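Local coordinates for X-ray repair cross complementing protein 1 variant (Homo sapiens, PDB 6WH2) that probably acts as a scaffold that assembles DNA single-strand break repair complexes and limits PARP1 activity, with a C-terminal BRCT domain forming this chain, at residues G8-L13 with N33-D38; F46-Q51 with A68-R73. All coordinates share one frame; numbering follows the deposited sequence.

Interaction 1. Residues G8-L13 with N33-D38; sequences GKHFFL and NGELED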
loop_
_atom_site.group_PDB
_atom_site.type_symbol
_atom_site.label_atom_id
_atom_site.label_comp_id
_atom_site.label_asym_id
_atom_site.label_seq_id
_atom_site.Cartn_x
_atom_site.Cartn_y
_atom_site.Cartn_z
ATOM N N GLY B 8 16.288 -2.941 9.318
ATOM C CA GLY B 8 15.694 -1.633 9.479
ATOM C C GLY B 8 14.190 -1.585 9.331
ATOM O O GLY B 8 13.615 -0.491 9.394
ATOM N N LYS B 9 13.534 -2.725 9.143
ATOM C CA LYS B 9 12.093 -2.785 8.943
ATOM C C LYS B 9 11.425 -3.319 10.202
ATOM O O LYS B 9 11.845 -4.347 10.744
ATOM C CB LYS B 9 11.748 -3.660 7.735
ATOM C CG LYS B 9 12.460 -3.232 6.463
ATOM C CD LYS B 9 11.729 -3.709 5.223
ATOM C CE LYS B 9 12.485 -3.321 3.963
ATOM N NZ LYS B 9 12.839 -1.874 3.950
ATOM N N HIS B 10 10.390 -2.621 10.660
ATOM C CA HIS B 10 9.697 -2.947 11.901
ATOM C C HIS B 10 8.349 -3.572 11.572
ATOM O O HIS B 10 7.540 -2.973 10.855
ATOM C CB HIS B 10 9.524 -1.701 12.768
ATOM C CG HIS B 10 10.816 -1.087 13.208
ATOM N ND1 HIS B 10 11.239 -1.103 14.520
ATOM C CD2 HIS B 10 11.782 -0.446 12.509
ATOM C CE1 HIS B 10 12.409 -0.495 14.611
ATOM N NE2 HIS B 10 12.761 -0.087 13.404
ATOM N N PHE B 11 8.110 -4.767 12.103
ATOM C CA PHE B 11 6.912 -5.537 11.819
ATOM C C PHE B 11 6.014 -5.595 13.049
ATOM O O PHE B 11 6.478 -5.465 14.186
ATOM C CB PHE B 11 7.259 -6.967 11.385
ATOM C CG PHE B 11 8.028 -7.050 10.094
ATOM C CD1 PHE B 11 9.353 -6.645 10.028
ATOM C CD2 PHE B 11 7.430 -7.550 8.951
ATOM C CE1 PHE B 11 10.061 -6.728 8.845
ATOM C CE2 PHE B 11 8.132 -7.635 7.763
ATOM C CZ PHE B 11 9.449 -7.224 7.711
ATOM N N PHE B 12 4.721 -5.793 12.808
ATOM C CA PHE B 12 3.765 -6.091 13.869
ATOM C C PHE B 12 2.797 -7.143 13.356
ATOM O O PHE B 12 2.070 -6.899 12.388
ATOM C CB PHE B 12 3.002 -4.844 14.326
ATOM C CG PHE B 12 1.940 -5.134 15.353
ATOM C CD1 PHE B 12 2.271 -5.276 16.691
ATOM C CD2 PHE B 12 0.613 -5.281 14.980
ATOM C CE1 PHE B 12 1.300 -5.548 17.637
ATOM C CE2 PHE B 12 -0.363 -5.554 15.920
ATOM C CZ PHE B 12 -0.019 -5.688 17.251
ATOM N N LEU B 13 2.792 -8.306 13.998
ATOM C CA LEU B 13 1.850 -9.362 13.654
ATOM C C LEU B 13 0.522 -9.086 14.348
ATOM O O LEU B 13 0.456 -9.048 15.581
ATOM C CB LEU B 13 2.405 -10.724 14.061
ATOM C CG LEU B 13 3.866 -10.985 13.689
ATOM C CD1 LEU B 13 4.279 -12.382 14.110
ATOM C CD2 LEU B 13 4.093 -10.784 12.199
ATOM N N ASN B 33 16.932 -10.236 9.915
ATOM C CA ASN B 33 17.307 -8.983 10.571
ATOM C C ASN B 33 16.160 -7.985 10.677
ATOM O O ASN B 33 16.396 -6.797 10.921
ATOM C CB ASN B 33 18.507 -8.323 9.879
ATOM C CG ASN B 33 19.426 -7.617 10.854
ATOM O OD1 ASN B 33 19.216 -7.661 12.067
ATOM N ND2 ASN B 33 20.455 -6.964 10.329
ATOM N N GLY B 34 14.920 -8.428 10.508
ATOM C CA GLY B 34 13.790 -7.590 10.850
ATOM C C GLY B 34 13.632 -7.461 12.355
ATOM O O GLY B 34 14.256 -8.170 13.144
ATOM N N GLU B 35 12.773 -6.533 12.768
ATOM C CA GLU B 35 12.543 -6.273 14.186
ATOM C C GLU B 35 11.050 -6.263 14.470
ATOM O O GLU B 35 10.301 -5.513 13.837
ATOM C CB GLU B 35 13.191 -4.954 14.617
ATOM C CG GLU B 35 14.707 -5.024 14.670
ATOM C CD GLU B 35 15.375 -3.665 14.580
ATOM O OE1 GLU B 35 16.412 -3.558 13.893
ATOM O OE2 GLU B 35 14.880 -2.706 15.214
ATOM N N LEU B 36 10.623 -7.088 15.425
ATOM C CA LEU B 36 9.220 -7.161 15.807
ATOM C C LEU B 36 8.899 -6.140 16.887
ATOM O O LEU B 36 9.685 -5.922 17.813
ATOM C CB LEU B 36 8.857 -8.553 16.323
ATOM C CG LEU B 36 8.593 -9.698 15.344
ATOM C CD1 LEU B 36 7.527 -9.323 14.320
ATOM C CD2 LEU B 36 9.873 -10.165 14.678
ATOM N N GLU B 37 7.727 -5.531 16.769
ATOM C CA GLU B 37 7.174 -4.696 17.821
ATOM C C GLU B 37 6.099 -5.476 18.560
ATOM O O GLU B 37 5.259 -6.136 17.941
ATOM C CB GLU B 37 6.590 -3.406 17.245
ATOM C CG GLU B 37 7.550 -2.630 16.359
ATOM C CD GLU B 37 8.750 -2.100 17.118
ATOM O OE1 GLU B 37 8.602 -1.748 18.308
ATOM O OE2 GLU B 37 9.846 -2.040 16.523
ATOM N N ASP B 38 6.134 -5.403 19.891
ATOM C CA ASP B 38 5.140 -6.114 20.684
ATOM C C ASP B 38 3.767 -5.446 20.606
ATOM O O ASP B 38 2.748 -6.135 20.703
ATOM C CB ASP B 38 5.611 -6.228 22.137
ATOM C CG ASP B 38 6.870 -7.072 22.290
ATOM O OD1 ASP B 38 7.062 -8.022 21.503
ATOM O OD2 ASP B 38 7.665 -6.784 23.211
HETATM O O HOH W 1 4.043 -8.120 16.891
#

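Interaction 2. Residues F46-Q51 with A68-R73; sequences FVITAQ and AFVRPR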
loop_
_atom_site.group_PDB
_atom_site.type_symbol
_atom_site.label_atom_id
_atom_site.label_comp_id
_atom_site.label_asym_id
_atom_site.label_seq_id
_atom_site.Cartn_x
_atom_site.Cartn_y
_atom_site.Cartn_z
ATOM N N PHE B 46 5.116 -2.277 9.018
ATOM C CA PHE B 46 4.398 -3.318 8.289
ATOM C C PHE B 46 3.547 -4.114 9.265
ATOM O O PHE B 46 4.076 -4.726 10.198
ATOM C CB PHE B 46 5.367 -4.245 7.550
ATOM C CG PHE B 46 6.258 -3.535 6.571
ATOM C CD1 PHE B 46 5.837 -3.305 5.272
ATOM C CD2 PHE B 46 7.515 -3.098 6.952
ATOM C CE1 PHE B 46 6.655 -2.653 4.370
ATOM C CE2 PHE B 46 8.338 -2.445 6.055
ATOM C CZ PHE B 46 7.907 -2.222 4.761
ATOM N N VAL B 47 2.237 -4.112 9.043
ATOM C CA VAL B 47 1.298 -4.905 9.827
ATOM C C VAL B 47 0.989 -6.175 9.048
ATOM O O VAL B 47 0.400 -6.120 7.962
ATOM C CB VAL B 47 0.015 -4.119 10.135
ATOM C CG1 VAL B 47 -1.013 -5.024 10.804
ATOM C CG2 VAL B 47 0.327 -2.917 11.012
ATOM N N ILE B 48 1.396 -7.316 9.596
ATOM C CA ILE B 48 1.113 -8.616 9.003
ATOM C C ILE B 48 -0.196 -9.131 9.579
ATOM O O ILE B 48 -0.358 -9.208 10.803
ATOM C CB ILE B 48 2.259 -9.606 9.275
ATOM C CG1 ILE B 48 3.508 -9.228 8.478
ATOM C CG2 ILE B 48 1.834 -11.024 8.928
ATOM C CD1 ILE B 48 3.215 -8.686 7.099
ATOM N N THR B 49 -1.135 -9.483 8.705
ATOM C CA THR B 49 -2.422 -9.984 9.163
ATOM C C THR B 49 -2.974 -10.993 8.169
ATOM O O THR B 49 -2.806 -10.843 6.955
ATOM C CB THR B 49 -3.432 -8.847 9.368
ATOM O OG1 THR B 49 -4.709 -9.400 9.711
ATOM C CG2 THR B 49 -3.569 -8.009 8.104
ATOM N N ALA B 50 -3.631 -12.020 8.699
ATOM C CA ALA B 50 -4.371 -12.982 7.898
ATOM C C ALA B 50 -5.879 -12.787 7.995
ATOM O O ALA B 50 -6.627 -13.500 7.317
ATOM C CB ALA B 50 -4.010 -14.410 8.316
ATOM N N GLN B 51 -6.337 -11.836 8.808
ATOM C CA GLN B 51 -7.745 -11.639 9.109
ATOM C C GLN B 51 -8.305 -10.463 8.313
ATOM O O GLN B 51 -7.645 -9.905 7.432
ATOM C CB GLN B 51 -7.936 -11.427 10.612
ATOM C CG GLN B 51 -7.473 -12.577 11.481
ATOM C CD GLN B 51 -8.122 -12.545 12.847
ATOM O OE1 GLN B 51 -7.454 -12.346 13.861
ATOM N NE2 GLN B 51 -9.436 -12.729 12.879
ATOM N N ALA B 68 1.930 0.104 6.064
ATOM C CA ALA B 68 1.573 -0.881 5.055
ATOM C C ALA B 68 0.983 -2.107 5.734
ATOM O O ALA B 68 1.463 -2.536 6.789
ATOM C CB ALA B 68 2.787 -1.279 4.209
ATOM N N PHE B 69 -0.061 -2.668 5.130
ATOM C CA PHE B 69 -0.768 -3.823 5.671
ATOM C C PHE B 69 -0.636 -4.973 4.681
ATOM O O PHE B 69 -1.112 -4.875 3.546
ATOM C CB PHE B 69 -2.237 -3.488 5.939
ATOM C CG PHE B 69 -2.429 -2.317 6.866
ATOM C CD1 PHE B 69 -2.463 -1.022 6.374
ATOM C CD2 PHE B 69 -2.570 -2.514 8.231
ATOM C CE1 PHE B 69 -2.637 0.055 7.225
ATOM C CE2 PHE B 69 -2.744 -1.441 9.086
ATOM C CZ PHE B 69 -2.777 -0.156 8.583
ATOM N N VAL B 70 0.020 -6.055 5.109
ATOM C CA VAL B 70 0.439 -7.118 4.207
ATOM C C VAL B 70 -0.002 -8.471 4.753
ATOM O O VAL B 70 -0.223 -8.645 5.954
ATOM C CB VAL B 70 1.969 -7.105 3.980
ATOM C CG1 VAL B 70 2.324 -7.860 2.716
ATOM C CG2 VAL B 70 2.500 -5.678 3.915
ATOM N N ARG B 71 -0.125 -9.437 3.841
ATOM C CA ARG B 71 -0.488 -10.807 4.165
ATOM C C ARG B 71 0.740 -11.607 4.594
ATOM O O ARG B 71 1.875 -11.243 4.273
ATOM C CB ARG B 71 -1.143 -11.473 2.957
ATOM C CG ARG B 71 -2.572 -11.031 2.688
ATOM C CD ARG B 71 -3.233 -11.912 1.639
ATOM N NE ARG B 71 -2.849 -11.540 0.280
ATOM C CZ ARG B 71 -2.053 -12.266 -0.499
ATOM N NH1 ARG B 71 -1.551 -13.411 -0.058
ATOM N NH2 ARG B 71 -1.759 -11.847 -1.722
ATOM N N PRO B 72 0.539 -12.707 5.328
ATOM C CA PRO B 72 1.690 -13.537 5.725
ATOM C C PRO B 72 2.442 -14.143 4.552
ATOM O O PRO B 72 3.635 -14.441 4.686
ATOM C CB PRO B 72 1.051 -14.624 6.600
ATOM C CG PRO B 72 -0.216 -14.021 7.093
ATOM C CD PRO B 72 -0.707 -13.144 5.982
ATOM N N ARG B 73 1.782 -14.338 3.405
ATOM C CA ARG B 73 2.449 -14.916 2.244
ATOM C C ARG B 73 3.626 -14.070 1.776
ATOM O O ARG B 73 4.538 -14.599 1.129
ATOM C CB ARG B 73 1.447 -15.102 1.102
ATOM C CG ARG B 73 1.929 -16.015 -0.018
ATOM C CD ARG B 73 2.232 -17.413 0.496
ATOM N NE ARG B 73 2.722 -18.292 -0.561
ATOM C CZ ARG B 73 4.001 -18.404 -0.908
ATOM N NH1 ARG B 73 4.924 -17.688 -0.281
ATOM N NH2 ARG B 73 4.356 -19.230 -1.882
#

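Interaction 1. Residues G8-L13 with N33-D38
His10 turns its ring beside its own backbone N (chi1 -63°), and Glu37 bends at its second torsion, which brings carboxylate and imidazole together. His10 ND1 donates to Glu37 OE2 at 2.6 Å. The bond is nearly straight (174°) and lies in the ring plane, but reaches the anti side of the carboxylate, 27° out of that plane. This bond helps set the ring's rotation. Glu35 runs alongside His10, and its OE2 lies 3.4 Å from His10 CE1; this second carboxylate would probably favour a positively charged ring.

The backbones pair as parallel strands. Phe11 uses both its N-H and C=O: Phe11 N donates to Glu35 O, and Phe11 O accepts from Glu37 N. Glu35 N also donates to Lys9 O. A water bridges Glu37 O and Leu13 N.

On the Phe11 and Leu36 face, Leu36 CD1 rests on Phe11 CB at 3.8 Å and on Leu13 CG.

Further along, carbonyl oxygens of Glu37 and Asp38 lie at the edge of the Phe12 ring.

Strands 10-13 and 35-36 are joined by helix 21-31 in a beta-alpha-beta unit. Phe11, Leu13 and Leu36 pack against that helix, while strand 46-48 flanks strand 10-13 in the sheet.

Interaction 2. Residues F46-Q51 with A68-R73
Val70, Val47 and Ile48 bury the most surface here. Val70 meets Val47 through the backbone and Ile48 through its side chain. Val47 uses both its N-H and its C=O: its N donates to Ala68 O at 2.9 Å, and its O accepts from Val70 N at 2.9 Å. Val70 O then takes the N-H of Thr49 at 3.0 Å. Val47 and Val70 thus tie the two strands together in parallel register.

Val47 lies side by side with Phe69, both pointing the same way. Its CB sits 3.6 Å from Phe69 CD2, and its two methyls spread along CD2 and CE2 of the ring. Phe57 of helix 55-63 touches Val47 and stacks on the Phe69 ring.

This pairing belongs to the parallel sheet of a BRCT domain. Helix 55-63 makes the crossover from strand 46-48 to strand 68-70, and its side of the sheet carries Val47 and Phe69.

Ile48 and Val70 share the other side with Phe46 and Ala68. With Ile48 CG1 beside the backbone N (chi1 -70°) and the chain bent at chi2, CD1 comes to 3.7 Å from Val70 CB. The other branch, CG2, is 4.1 Å from Pro72 CG. Without the CG2 and CD1 methyls of Ile48, as with an alanine here, Val70 and Pro72 are likely to be left facing a gap. Phe46 CD1 touches Ala68 CB at 3.8 Å, and the edge of its ring meets Val70 CG2.

Past the strands, Pro72 closes the end of the contact. Pro72 CD lies 3.3 Å from Thr49 O, and Pro72 CG also reaches Ala50 CB. Thr49 OG1 accepts from Gln51 N in an ST turn. Pro72 also touches Glu21 and Leu25 of helix 21-31.

Overall arrangement
Interactions 1 and 2 are two pairings of one parallel sheet, with strand order 35-36, 10-13, 46-48, 68-70. Each joins the strands of its own beta-alpha-beta unit, and the units follow one another along the chain. Their centres are about 12 Å apart. They meet where strands 10-13 and 46-48 run side by side: Phe12 probably hydrogen-bonds to Phe46 and Ile48 through the backbone, and Leu13 packs on Ile48. Interaction 1 is a surface contact and adds a His-carboxylate bond to its backbone bonds, with apolar packing on its helix-facing side; interaction 2 is buried, and its side chains meet by apolar packing. Helix 21-31 touches both, through Leu36 in one and Pro72 in the other.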